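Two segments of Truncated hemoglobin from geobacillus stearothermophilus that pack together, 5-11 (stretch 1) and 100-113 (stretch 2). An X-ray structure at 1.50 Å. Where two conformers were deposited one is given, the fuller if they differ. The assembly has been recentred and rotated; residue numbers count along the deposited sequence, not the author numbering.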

# COMPACT_ATOMS: atom_id res chain seq x y z
N THR A 5 9.28 -9.46 13.19
CA THR A 5 8.72 -9.19 11.87
C THR A 5 8.59 -7.70 11.73
O THR A 5 8.52 -6.95 12.70
N LEU A 6 8.53 -7.29 10.48
CA LEU A 6 8.38 -5.89 10.21
C LEU A 6 7.02 -5.40 10.71
O LEU A 6 6.86 -4.29 11.17
N TYR A 7 6.04 -6.29 10.64
CA TYR A 7 4.73 -6.03 11.20
C TYR A 7 4.84 -5.59 12.66
O TYR A 7 4.34 -4.53 13.04
N GLU A 8 5.52 -6.40 13.49
CA GLU A 8 5.72 -6.02 14.88
C GLU A 8 6.55 -4.75 15.00
O GLU A 8 6.28 -3.87 15.82
N ALA A 9 7.61 -4.67 14.20
CA ALA A 9 8.54 -3.55 14.27
C ALA A 9 7.84 -2.23 14.12
O ALA A 9 8.26 -1.25 14.71
N ILE A 10 6.81 -2.17 13.27
CA ILE A 10 6.17 -0.90 13.04
C ILE A 10 4.99 -0.66 13.96
O ILE A 10 4.38 0.41 13.92
N GLY A 11 4.68 -1.65 14.79
CA GLY A 11 3.57 -1.51 15.75
C GLY A 11 2.32 -2.31 15.43
O GLY A 11 1.25 -2.10 16.06
N GLY A 100 2.25 9.74 12.05
CA GLY A 100 3.47 9.85 12.85
C GLY A 100 4.33 8.62 12.87
O GLY A 100 5.07 8.41 13.83
N LEU A 101 4.32 7.82 11.79
CA LEU A 101 5.17 6.63 11.68
C LEU A 101 6.48 7.00 11.04
O LEU A 101 6.53 7.26 9.81
N SER A 102 7.55 6.97 11.81
CA SER A 102 8.85 7.45 11.32
C SER A 102 9.90 6.47 11.78
O SER A 102 9.68 5.78 12.75
N GLY A 103 11.04 6.42 11.10
CA GLY A 103 12.15 5.63 11.59
C GLY A 103 12.50 4.46 10.70
O GLY A 103 11.93 4.29 9.64
N PRO A 104 13.45 3.65 11.12
CA PRO A 104 14.00 2.68 10.19
C PRO A 104 13.04 1.58 9.82
O PRO A 104 13.10 1.10 8.69
N ALA A 105 12.17 1.15 10.73
CA ALA A 105 11.16 0.17 10.38
C ALA A 105 10.20 0.78 9.38
O ALA A 105 9.86 0.11 8.41
N ARG A 106 9.78 2.03 9.57
CA ARG A 106 9.01 2.68 8.52
C ARG A 106 9.73 2.64 7.20
O ARG A 106 9.10 2.32 6.16
N GLU A 107 11.02 2.97 7.18
CA GLU A 107 11.66 3.07 5.87
C GLU A 107 11.85 1.72 5.24
O GLU A 107 11.78 1.58 4.00
N GLN A 108 12.09 0.71 6.05
CA GLN A 108 12.23 -0.65 5.52
C GLN A 108 10.90 -1.06 4.87
O GLN A 108 10.87 -1.63 3.76
N PHE A 109 9.82 -0.79 5.57
CA PHE A 109 8.49 -1.08 5.03
C PHE A 109 8.25 -0.28 3.74
O PHE A 109 7.82 -0.84 2.73
N TYR A 110 8.54 1.02 3.79
CA TYR A 110 8.35 1.86 2.62
C TYR A 110 9.15 1.32 1.47
O TYR A 110 8.64 1.29 0.33
N HIS A 111 10.40 0.87 1.72
CA HIS A 111 11.21 0.36 0.61
C HIS A 111 10.61 -0.90 0.03
O HIS A 111 10.68 -1.10 -1.17
N ARG A 112 10.00 -1.73 0.86
CA ARG A 112 9.33 -2.91 0.29
C ARG A 112 8.23 -2.42 -0.62
O ARG A 112 8.07 -2.95 -1.70
N LEU A 113 7.50 -1.39 -0.18
CA LEU A 113 6.40 -0.89 -1.01
C LEU A 113 6.91 -0.25 -2.29
O LEU A 113 6.23 -0.35 -3.32

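The short helix of stretch 1 packs against the longer helix of stretch 2 through a small, largely apolar contact that buries 365 Å² and contains no hydrogen bond between the two segments. Leu6 is the principal knob. With chi1 t and chi2 p, its side chain drops into a hollow formed by Ala105, Gln108, Phe109 and Arg112, residues spaced along one side of the helix. Leu6 CD1 lies 3.7 Å from Ala105 O and 3.4 Å from Gln108 NE2, while Leu6 CD2 rests 3.8 Å from Phe109 CA and 4.0 Å from Arg112 CD. Gln108 and Arg112, both m at chi1, thus contribute flanks to the hollow; Leu6 CD2 meets the Arg112 guanidinium at its edge, and that group finds its polar partners elsewhere in the structure.

Ile10 is the second bump, buried and pointing toward stretch 2 with chi1 p and chi2 t. Its branches spread over different neighbours: Ile10 CG2 lies 3.7 Å from Ala105 CB, whereas Ile10 CD1 reaches Phe109 CD1 at 3.8 Å, approaching the ring obliquely. On the loop side, Leu101 (t, p) brings its CD1 to 4.2 Å from Ile10 CB. At Ala105, whose side chain is a single methyl, the backbones come near each other, with the CA atoms of Ile10 and Ala105 5.8 Å apart. Ala105 CB also lies 3.9 Å from Ala9 CB, a shallow contact of two short side chains.

Several polar groups bond within their own segment. Thr5 caps the first helix, its OG1 accepting from Glu8 N at 3.1 Å, and Thr5 N donates to Glu8 OE1 at 3.1 Å. Arg106 points away from stretch 1, and its NH2 donates to Leu101 O at 2.8 Å, tying the loop to the helix that follows it.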

# COMPACT_ATOMS: atom_id res chain seq x y z
CB THR A 5 7.32 -9.79 11.67
OG1 THR A 5 6.43 -9.23 12.64
CG2 THR A 5 7.33 -11.34 11.79
CB LEU A 6 8.58 -5.73 8.72
CG LEU A 6 8.72 -4.30 8.27
CD1 LEU A 6 9.79 -3.53 9.09
CD2 LEU A 6 9.12 -4.34 6.83
CB TYR A 7 3.89 -7.30 11.09
CG TYR A 7 2.49 -7.19 11.60
CD1 TYR A 7 2.08 -7.97 12.70
CD2 TYR A 7 1.54 -6.42 10.93
CE1 TYR A 7 0.78 -7.92 13.14
CE2 TYR A 7 0.22 -6.37 11.39
CZ TYR A 7 -0.14 -7.13 12.49
OH TYR A 7 -1.46 -7.11 12.92
CB GLU A 8 6.45 -7.16 15.60
CG GLU A 8 5.64 -8.42 15.75
CD GLU A 8 6.43 -9.72 15.44
OE1 GLU A 8 7.65 -9.82 15.76
OE2 GLU A 8 5.81 -10.65 14.87
CB ALA A 9 9.66 -3.72 13.22
CB ILE A 10 5.70 -0.70 11.57
CG1 ILE A 10 4.54 -1.66 11.25
CG2 ILE A 10 6.86 -0.85 10.61
CD1 ILE A 10 3.82 -1.28 9.93
CB LEU A 101 4.50 5.57 10.83
CG LEU A 101 5.32 4.33 10.54
CD1 LEU A 101 5.70 3.52 11.81
CD2 LEU A 101 4.61 3.46 9.52
CB SER A 102 9.21 8.82 11.92
OG SER A 102 9.55 8.63 13.29
CB PRO A 104 15.27 2.16 10.91
CG PRO A 104 15.02 2.53 12.34
CD PRO A 104 14.23 3.75 12.37
CB ALA A 105 10.41 -0.24 11.63
CB ARG A 106 8.75 4.12 8.87
CG ARG A 106 7.96 4.80 7.78
CD ARG A 106 8.36 6.17 7.71
NE ARG A 106 8.08 6.86 6.44
CZ ARG A 106 7.52 8.07 6.40
NH1 ARG A 106 7.35 8.64 5.21
NH2 ARG A 106 7.07 8.69 7.49
CB GLU A 107 12.99 3.83 5.94
CG GLU A 107 12.87 5.16 6.58
CD GLU A 107 12.08 6.16 5.84
OE1 GLU A 107 11.48 5.89 4.75
OE2 GLU A 107 12.08 7.30 6.39
CB GLN A 108 12.55 -1.64 6.64
CG GLN A 108 13.97 -1.63 7.11
CD GLN A 108 14.15 -2.33 8.45
OE1 GLN A 108 15.15 -2.08 9.14
NE2 GLN A 108 13.21 -3.18 8.84
CB PHE A 109 7.47 -0.72 6.12
CG PHE A 109 6.04 -0.85 5.74
CD1 PHE A 109 5.09 -0.19 6.52
CD2 PHE A 109 5.59 -1.66 4.69
CE1 PHE A 109 3.71 -0.31 6.25
CE2 PHE A 109 4.23 -1.79 4.42
CZ PHE A 109 3.29 -1.09 5.15
CB TYR A 110 8.75 3.29 2.94
CG TYR A 110 8.48 4.18 1.75
CD1 TYR A 110 9.52 4.66 1.02
CD2 TYR A 110 7.17 4.45 1.35
CE1 TYR A 110 9.33 5.43 -0.10
CE2 TYR A 110 6.91 5.25 0.25
CZ TYR A 110 8.01 5.74 -0.46
OH TYR A 110 7.82 6.48 -1.60
CB HIS A 111 12.63 0.14 1.07
CG HIS A 111 13.31 1.42 1.36
ND1 HIS A 111 14.34 1.52 2.27
CD2 HIS A 111 13.08 2.68 0.90
CE1 HIS A 111 14.73 2.78 2.35
NE2 HIS A 111 14.00 3.51 1.50
CB ARG A 112 8.74 -3.76 1.40
CG ARG A 112 9.82 -4.47 2.19
CD ARG A 112 9.30 -5.56 3.05
NE ARG A 112 8.51 -6.53 2.30
CZ ARG A 112 7.68 -7.39 2.89
NH1 ARG A 112 7.60 -7.44 4.23
NH2 ARG A 112 6.96 -8.20 2.14
CB LEU A 113 5.60 0.12 -0.22
CG LEU A 113 4.84 -0.44 0.99
CD1 LEU A 113 4.20 0.72 1.69
CD2 LEU A 113 3.81 -1.46 0.57